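Local coordinates for cellulase (Bacillus sp. BG-CS10, PDB 5E09), which probably hydrolyses internal beta-1,4-glucosidic bonds of cellulose with a family 5 catalytic barrel, assisted by appended carbohydrate-binding modules, at residues E434-N439 and H452-S457; D456-M461 and F486-D491. All blocks are in the same frame, centred on the assembly; numbering follows the deposited sequence.

Contact 1: E434-N439 and H452-S457; sequences EPTLEN and HFNGDS
His452 and Thr436 form an antiparallel hydrogen-bonded pair, with His452 N giving its hydrogen to Thr436 O at 2.6 Å and Thr436 N returning one to His452 O. Both side chains rise from the same face of the sheet. The histidine's CB lies 4.0 Å from Thr436 CB. Its CG stands anti to the carbonyl carbon (chi1 -61°), and CD2 turns to the threonine methyl CG2 and to Glu438. At the tip, NE2 donates to Glu438 OE2 at 2.6 Å; the oxygen lies at the ring's edge, tilted from its plane, and is met on its anti side, so the bond is short but bent, with the carboxylate turned 50° against the ring. Glutamate suits this place because its chain, extended beyond CG, brings a carboxylate to the imidazole edge, where its charge would be expected to favour a protonated ring. An alanine in place of Glu438 would probably leave His452 NE2 without this acceptor and its ring freer to turn. Beyond His452 the chain reverses in a type I' turn from Phe453 to Asp456, closed by Asp456 N to Phe453 O at 2.9 Å. Asn454 and Gly455 take its two positive-phi positions, which these residue types tolerate well. The amide of Asn454 also reaches back, ND2 donating to Glu434 O at 2.9 Å and to a water. Pro435 CA makes a CA-H...O contact with His452 O at 3.3 Å, beside the Thr436 N bond to the same oxygen. Pro435 further packs on Phe516 and Val522 of strands 509-516 and 521-529, Asp456 OD2 bonds Ser518, and Leu437 packs on Ile449 of strand 447-452.

Contact 2: D456-M461 and F486-D491; sequences DSVATM and FSPVYD
Two strands of the carbohydrate-binding domain's antiparallel sheet, 458-461 and 486-489, pack face to face across its core, although they lie toward opposite ends of the strand order. Their axes approach to 8.6 Å, too far for backbone pairing, so side chains fill the gap; the strands run roughly antiparallel, at 157°. Phe486 carries the apolar end. Its CG occupies the crowded position between the backbone N and the carbonyl carbon (chi1 73°), and the ring receives Met461, a selenomethionine, on one face. There Met461 CB stands 3.8 Å from the ring centroid, a CH-pi contact. Farther along, the selenium comes obliquely to the ring, 4.6 Å from its centroid, in a Met-aromatic contact, while the bend at chi3 brings CE close to Phe486 CD1. A flexible, polarisable chain suits a place beside a flat ring. Val458 CG1 meets Phe486 CE2 at 3.9 Å, and its CB packs on Pro488 CG at 3.6 Å; a branched valine and a compact proline ring meet without needing long side chains. A single hydrogen bond links the two segments: Val458 N donates to Tyr490 OH at 2.9 Å, reaching the ring at its edge, and the same hydroxyl lies 3.4 Å from Ser457 CB. Tyrosine thus supplies both a long lever and an acceptor at its tip. A classic beta bulge, with Ala459 and Thr460 both opposite His515, breaks the alternation and lets Val458 and Met461, three residues apart, face the same core. Layers packed in this way, side chain to side chain, are typical of the beta-sandwich.

Overall arrangement
After the catalytic barrel and the X2 domain, the chain enters the last domain at 434-439, runs up strand 436-443 and back down 447-452, and contact 1 closes that hairpin at its open end. The chain then turns straight into strand 458-465, so Asp456 and Ser457 end one contact and begin the next. Contact 2 closes the longer loop through strand 479-480 to strand 486-489. The two loops follow one another, neither nesting nor crossing. Contact 1 joins neighbouring strands side by side, whereas contact 2 joins strands face to face. Phe453 bridges them: its CD2 lies 3.6 Å from Tyr490 CD1 and its CE1 3.9 Å from Val458 CG2, tying hairpin and core within the one carbohydrate-binding domain.

Contact 1: E434-N439 and H452-S457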
ATOM      1  N   GLU A 434     -25.542   9.810  17.856  1.00 44.16           N
ATOM      2  CA  GLU A 434     -25.943   9.756  16.460  1.00 54.68           C
ATOM      3  C   GLU A 434     -25.420  10.977  15.707  1.00 51.81           C
ATOM      4  O   GLU A 434     -25.739  12.113  16.073  1.00 44.65           O
ATOM      5  CB  GLU A 434     -27.457   9.679  16.346  1.00 53.50           C
ATOM      6  CG  GLU A 434     -27.976   9.724  14.925  1.00 60.20           C
ATOM      7  CD  GLU A 434     -29.430  10.161  14.856  1.00 91.54           C
ATOM      8  OE1 GLU A 434     -29.772  11.220  15.430  1.00 83.69           O
ATOM      9  OE2 GLU A 434     -30.238   9.435  14.236  1.00 87.82           O
ATOM     10  N   PRO A 435     -24.616  10.746  14.650  1.00 43.47           N
ATOM     11  CA  PRO A 435     -24.037  11.852  13.872  1.00 46.44           C
ATOM     12  C   PRO A 435     -25.110  12.709  13.187  1.00 44.98           C
ATOM     13  O   PRO A 435     -26.177  12.212  12.830  1.00 48.33           O
ATOM     14  CB  PRO A 435     -23.145  11.139  12.841  1.00 33.75           C
ATOM     15  CG  PRO A 435     -23.669   9.755  12.751  1.00 47.67           C
ATOM     16  CD  PRO A 435     -24.234   9.427  14.113  1.00 41.87           C
ATOM     17  N   THR A 436     -24.809  13.989  13.004  1.00 41.99           N
ATOM     18  CA  THR A 436     -25.777  14.971  12.528  1.00 49.46           C
ATOM     19  C   THR A 436     -25.188  15.861  11.432  1.00 52.93           C
ATOM     20  O   THR A 436     -24.046  16.312  11.534  1.00 39.70           O
ATOM     21  CB  THR A 436     -26.280  15.857  13.702  1.00 41.54           C
ATOM     22  OG1 THR A 436     -26.923  15.031  14.676  1.00 50.69           O
ATOM     23  CG2 THR A 436     -27.260  16.921  13.230  1.00 56.08           C
ATOM     24  N   LEU A 437     -25.973  16.109  10.386  1.00 46.47           N
ATOM     25  CA  LEU A 437     -25.562  17.011   9.320  1.00 40.36           C
ATOM     26  C   LEU A 437     -26.460  18.240   9.267  1.00 49.23           C
ATOM     27  O   LEU A 437     -27.568  18.229   9.799  1.00 60.37           O
ATOM     28  CB  LEU A 437     -25.583  16.288   7.978  1.00 38.56           C
ATOM     29  CG  LEU A 437     -24.769  15.000   7.942  1.00 36.37           C
ATOM     30  CD1 LEU A 437     -25.028  14.255   6.647  1.00 37.41           C
ATOM     31  CD2 LEU A 437     -23.292  15.308   8.119  1.00 34.64           C
ATOM     32  N   GLU A 438     -25.981  19.294   8.614  1.00 45.02           N
ATOM     33  CA  GLU A 438     -26.725  20.543   8.519  1.00 44.81           C
ATOM     34  C   GLU A 438     -26.989  20.980   7.080  1.00 38.71           C
ATOM     35  O   GLU A 438     -26.292  20.567   6.152  1.00 41.30           O
ATOM     36  CB  GLU A 438     -25.973  21.653   9.252  1.00 46.82           C
ATOM     37  CG  GLU A 438     -25.806  21.398  10.738  1.00 61.81           C
ATOM     38  CD  GLU A 438     -25.076  22.523  11.441  1.00 78.29           C
ATOM     39  OE1 GLU A 438     -24.766  23.534  10.776  1.00 76.82           O
ATOM     40  OE2 GLU A 438     -24.811  22.396  12.655  1.00101.34           O
ATOM     41  N   ASN A 439     -28.001  21.823   6.905  1.00 43.77           N
ATOM     42  CA  ASN A 439     -28.246  22.466   5.617  1.00 41.69           C
ATOM     43  C   ASN A 439     -27.061  23.326   5.207  1.00 53.64           C
ATOM     44  O   ASN A 439     -26.351  23.872   6.059  1.00 42.11           O
ATOM     45  CB  ASN A 439     -29.506  23.331   5.669  1.00 42.17           C
ATOM     46  CG  ASN A 439     -30.735  22.541   6.042  1.00 41.64           C
ATOM     47  OD1 ASN A 439     -30.806  21.340   5.802  1.00 44.41           O
ATOM     48  ND2 ASN A 439     -31.714  23.211   6.636  1.00 59.59           N
ATOM     49  N   HIS A 452     -21.736  17.156  12.485  1.00 46.03           N
ATOM     50  CA  HIS A 452     -21.514  16.830  13.881  1.00 38.51           C
ATOM     51  C   HIS A 452     -21.251  15.337  13.957  1.00 37.52           C
ATOM     52  O   HIS A 452     -22.184  14.532  13.992  1.00 42.66           O
ATOM     53  CB  HIS A 452     -22.714  17.227  14.742  1.00 41.10           C
ATOM     54  CG  HIS A 452     -23.020  18.691  14.714  1.00 46.83           C
ATOM     55  ND1 HIS A 452     -22.252  19.625  15.381  1.00 57.73           N
ATOM     56  CD2 HIS A 452     -24.010  19.385  14.106  1.00 64.72           C
ATOM     57  CE1 HIS A 452     -22.756  20.829  15.181  1.00 57.59           C
ATOM     58  NE2 HIS A 452     -23.823  20.712  14.410  1.00 65.98           N
ATOM     59  N   PHE A 453     -19.974  14.969  13.954  1.00 40.17           N
ATOM     60  CA  PHE A 453     -19.579  13.569  13.884  1.00 32.78           C
ATOM     61  C   PHE A 453     -19.902  12.826  15.178  1.00 46.99           C
ATOM     62  O   PHE A 453     -20.154  11.613  15.162  1.00 38.58           O
ATOM     63  CB  PHE A 453     -18.085  13.451  13.560  1.00 45.43           C
ATOM     64  CG  PHE A 453     -17.732  13.893  12.160  1.00 50.84           C
ATOM     65  CD1 PHE A 453     -18.069  13.112  11.066  1.00 40.35           C
ATOM     66  CD2 PHE A 453     -17.065  15.087  11.942  1.00 44.73           C
ATOM     67  CE1 PHE A 453     -17.752  13.512   9.782  1.00 44.04           C
ATOM     68  CE2 PHE A 453     -16.742  15.496  10.658  1.00 41.21           C
ATOM     69  CZ  PHE A 453     -17.087  14.709   9.578  1.00 45.45           C
ATOM     70  N   ASN A 454     -19.891  13.557  16.290  1.00 32.34           N
ATOM     71  CA  ASN A 454     -20.277  13.005  17.584  1.00 40.00           C
ATOM     72  C   ASN A 454     -19.552  11.707  17.945  1.00 36.20           C
ATOM     73  O   ASN A 454     -20.178  10.737  18.367  1.00 43.02           O
ATOM     74  CB  ASN A 454     -21.791  12.776  17.612  1.00 34.58           C
ATOM     75  CG  ASN A 454     -22.569  14.071  17.543  1.00 40.74           C
ATOM     76  OD1 ASN A 454     -22.061  15.122  17.933  1.00 41.94           O
ATOM     77  ND2 ASN A 454     -23.806  14.007  17.053  1.00 40.69           N
ATOM     78  N   GLY A 455     -18.236  11.689  17.761  1.00 41.63           N
ATOM     79  CA  GLY A 455     -17.434  10.529  18.113  1.00 39.70           C
ATOM     80  C   GLY A 455     -17.493   9.386  17.113  1.00 41.02           C
ATOM     81  O   GLY A 455     -16.883   8.341  17.318  1.00 43.18           O
ATOM     82  N   ASP A 456     -18.220   9.580  16.020  1.00 44.92           N
ATOM     83  CA  ASP A 456     -18.361   8.528  15.018  1.00 40.46           C
ATOM     84  C   ASP A 456     -17.440   8.804  13.823  1.00 40.61           C
ATOM     85  O   ASP A 456     -16.872   9.888  13.717  1.00 49.59           O
ATOM     86  CB  ASP A 456     -19.819   8.422  14.571  1.00 37.73           C
ATOM     87  CG  ASP A 456     -20.214   7.011  14.206  1.00 45.37           C
ATOM     88  OD1 ASP A 456     -19.313   6.192  13.918  1.00 38.91           O
ATOM     89  OD2 ASP A 456     -21.431   6.727  14.197  1.00 40.66           O
ATOM     90  N   SER A 457     -17.280   7.829  12.934  1.00 35.77           N
ATOM     91  CA  SER A 457     -16.412   8.016  11.773  1.00 35.29           C
ATOM     92  C   SER A 457     -17.042   7.467  10.495  1.00 49.68           C
ATOM     93  O   SER A 457     -17.668   6.403  10.503  1.00 36.43           O
ATOM     94  CB  SER A 457     -15.037   7.371  12.011  1.00 35.30           C
ATOM     95  OG  SER A 457     -15.136   5.987  12.299  1.00 44.18           O
TER
HETATM   96  O   HOH W   1     -25.516  16.609  17.153  1.00 49.54           O

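Contact 2: D456-M461 and F486-D491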
ATOM      1  N   ASP A 456     -18.220   9.580  16.020  1.00 44.92           N
ATOM      2  CA  ASP A 456     -18.361   8.528  15.018  1.00 40.46           C
ATOM      3  C   ASP A 456     -17.440   8.804  13.823  1.00 40.61           C
ATOM      4  O   ASP A 456     -16.872   9.888  13.717  1.00 49.59           O
ATOM      5  CB  ASP A 456     -19.819   8.422  14.571  1.00 37.73           C
ATOM      6  CG  ASP A 456     -20.214   7.011  14.206  1.00 45.37           C
ATOM      7  OD1 ASP A 456     -19.313   6.192  13.918  1.00 38.91           O
ATOM      8  OD2 ASP A 456     -21.431   6.727  14.197  1.00 40.66           O
ATOM      9  N   SER A 457     -17.280   7.829  12.934  1.00 35.77           N
ATOM     10  CA  SER A 457     -16.412   8.016  11.773  1.00 35.29           C
ATOM     11  C   SER A 457     -17.042   7.467  10.495  1.00 49.68           C
ATOM     12  O   SER A 457     -17.668   6.403  10.503  1.00 36.43           O
ATOM     13  CB  SER A 457     -15.037   7.371  12.011  1.00 35.30           C
ATOM     14  OG  SER A 457     -15.136   5.987  12.299  1.00 44.18           O
ATOM     15  N   VAL A 458     -16.881   8.214   9.402  1.00 37.14           N
ATOM     16  CA  VAL A 458     -17.468   7.847   8.120  1.00 27.94           C
ATOM     17  C   VAL A 458     -16.722   6.689   7.472  1.00 36.83           C
ATOM     18  O   VAL A 458     -15.515   6.761   7.231  1.00 33.79           O
ATOM     19  CB  VAL A 458     -17.483   9.037   7.141  1.00 33.75           C
ATOM     20  CG1 VAL A 458     -18.122   8.632   5.829  1.00 26.48           C
ATOM     21  CG2 VAL A 458     -18.225  10.214   7.752  1.00 43.92           C
ATOM     22  N   ALA A 459     -17.454   5.617   7.196  1.00 36.46           N
ATOM     23  CA  ALA A 459     -16.904   4.467   6.494  1.00 41.72           C
ATOM     24  C   ALA A 459     -17.011   4.692   4.993  1.00 43.67           C
ATOM     25  O   ALA A 459     -16.033   4.531   4.261  1.00 38.38           O
ATOM     26  CB  ALA A 459     -17.631   3.187   6.895  1.00 32.10           C
ATOM     27  N   THR A 460     -18.201   5.078   4.539  1.00 35.77           N
ATOM     28  CA  THR A 460     -18.398   5.284   3.107  1.00 39.41           C
ATOM     29  C   THR A 460     -19.653   6.099   2.803  1.00 35.82           C
ATOM     30  O   THR A 460     -20.330   6.555   3.713  1.00 37.71           O
ATOM     31  CB  THR A 460     -18.466   3.940   2.352  1.00 48.12           C
ATOM     32  OG1 THR A 460     -18.584   4.187   0.947  1.00 46.74           O
ATOM     33  CG2 THR A 460     -19.647   3.102   2.832  1.00 39.05           C
HETATM   34  N   MSE A 461     -19.943   6.293   1.518  1.00 40.17           N
HETATM   35  CA  MSE A 461     -21.047   7.158   1.094  1.00 38.52           C
HETATM   36  C   MSE A 461     -21.719   6.625  -0.169  1.00 43.32           C
HETATM   37  O   MSE A 461     -21.049   6.333  -1.162  1.00 44.05           O
HETATM   38  CB  MSE A 461     -20.554   8.596   0.846  1.00 35.43           C
HETATM   39  CG  MSE A 461     -21.649   9.546   0.353  1.00 39.45           C
HETATM   40 SE   MSE A 461     -21.059  11.291  -0.338  0.55 33.30          SE
HETATM   41  CE  MSE A 461     -20.430  10.764  -2.099  1.00 32.63           C
ATOM     42  N   PHE A 486     -15.503  12.320  -1.952  1.00 41.71           N
ATOM     43  CA  PHE A 486     -15.916  12.964  -0.711  1.00 31.78           C
ATOM     44  C   PHE A 486     -14.826  12.813   0.329  1.00 35.53           C
ATOM     45  O   PHE A 486     -13.966  11.951   0.202  1.00 44.56           O
ATOM     46  CB  PHE A 486     -17.223  12.365  -0.189  1.00 34.74           C
ATOM     47  CG  PHE A 486     -17.068  10.986   0.392  1.00 35.90           C
ATOM     48  CD1 PHE A 486     -17.100   9.868  -0.426  1.00 38.06           C
ATOM     49  CD2 PHE A 486     -16.896  10.807   1.758  1.00 36.10           C
ATOM     50  CE1 PHE A 486     -16.958   8.592   0.108  1.00 41.48           C
ATOM     51  CE2 PHE A 486     -16.750   9.539   2.297  1.00 39.00           C
ATOM     52  CZ  PHE A 486     -16.784   8.429   1.471  1.00 36.30           C
ATOM     53  N   SER A 487     -14.867  13.631   1.373  1.00 46.97           N
ATOM     54  CA  SER A 487     -13.828  13.558   2.389  1.00 49.77           C
ATOM     55  C   SER A 487     -14.302  14.054   3.754  1.00 42.85           C
ATOM     56  O   SER A 487     -14.674  15.215   3.904  1.00 41.82           O
ATOM     57  CB  SER A 487     -12.605  14.360   1.938  1.00 40.72           C
ATOM     58  OG  SER A 487     -11.464  14.004   2.694  1.00 58.01           O
ATOM     59  N   PRO A 488     -14.309  13.162   4.751  1.00 39.16           N
ATOM     60  CA  PRO A 488     -14.538  13.598   6.130  1.00 39.95           C
ATOM     61  C   PRO A 488     -13.358  14.420   6.642  1.00 50.94           C
ATOM     62  O   PRO A 488     -12.229  13.925   6.659  1.00 51.65           O
ATOM     63  CB  PRO A 488     -14.660  12.286   6.910  1.00 40.72           C
ATOM     64  CG  PRO A 488     -14.913  11.236   5.881  1.00 43.67           C
ATOM     65  CD  PRO A 488     -14.253  11.699   4.630  1.00 34.97           C
ATOM     66  N   VAL A 489     -13.623  15.662   7.028  1.00 35.36           N
ATOM     67  CA  VAL A 489     -12.634  16.518   7.669  1.00 45.30           C
ATOM     68  C   VAL A 489     -13.059  16.730   9.122  1.00 45.45           C
ATOM     69  O   VAL A 489     -13.908  17.590   9.422  1.00 44.36           O
ATOM     70  CB  VAL A 489     -12.491  17.883   6.950  1.00 54.80           C
ATOM     71  CG1 VAL A 489     -11.202  18.571   7.369  1.00 46.08           C
ATOM     72  CG2 VAL A 489     -12.540  17.704   5.437  1.00 38.38           C
ATOM     73  N   TYR A 490     -12.480  15.925  10.011  1.00 41.54           N
ATOM     74  CA  TYR A 490     -12.907  15.872  11.407  1.00 49.06           C
ATOM     75  C   TYR A 490     -12.486  17.113  12.182  1.00 46.44           C
ATOM     76  O   TYR A 490     -13.256  17.642  12.983  1.00 55.08           O
ATOM     77  CB  TYR A 490     -12.361  14.608  12.086  1.00 42.47           C
ATOM     78  CG  TYR A 490     -12.918  13.340  11.486  1.00 36.97           C
ATOM     79  CD1 TYR A 490     -14.213  12.932  11.768  1.00 38.82           C
ATOM     80  CD2 TYR A 490     -12.159  12.563  10.621  1.00 36.61           C
ATOM     81  CE1 TYR A 490     -14.739  11.784  11.213  1.00 42.61           C
ATOM     82  CE2 TYR A 490     -12.673  11.412  10.056  1.00 34.73           C
ATOM     83  CZ  TYR A 490     -13.966  11.027  10.358  1.00 51.31           C
ATOM     84  OH  TYR A 490     -14.492   9.882   9.803  1.00 42.56           O
ATOM     85  N   ASP A 491     -11.273  17.589  11.925  1.00 46.56           N
ATOM     86  CA  ASP A 491     -10.750  18.767  12.610  1.00 59.41           C
ATOM     87  C   ASP A 491     -11.457  20.059  12.180  1.00 59.12           C
ATOM     88  O   ASP A 491     -11.281  21.104  12.804  1.00 66.42           O
ATOM     89  CB  ASP A 491      -9.240  18.887  12.372  1.00 51.97           C
ATOM     90  CG  ASP A 491      -8.853  18.594  10.934  1.00 81.39           C
ATOM     91  OD1 ASP A 491      -9.031  17.433  10.494  1.00 76.52           O
ATOM     92  OD2 ASP A 491      -8.383  19.524  10.241  1.00 75.12           O
TER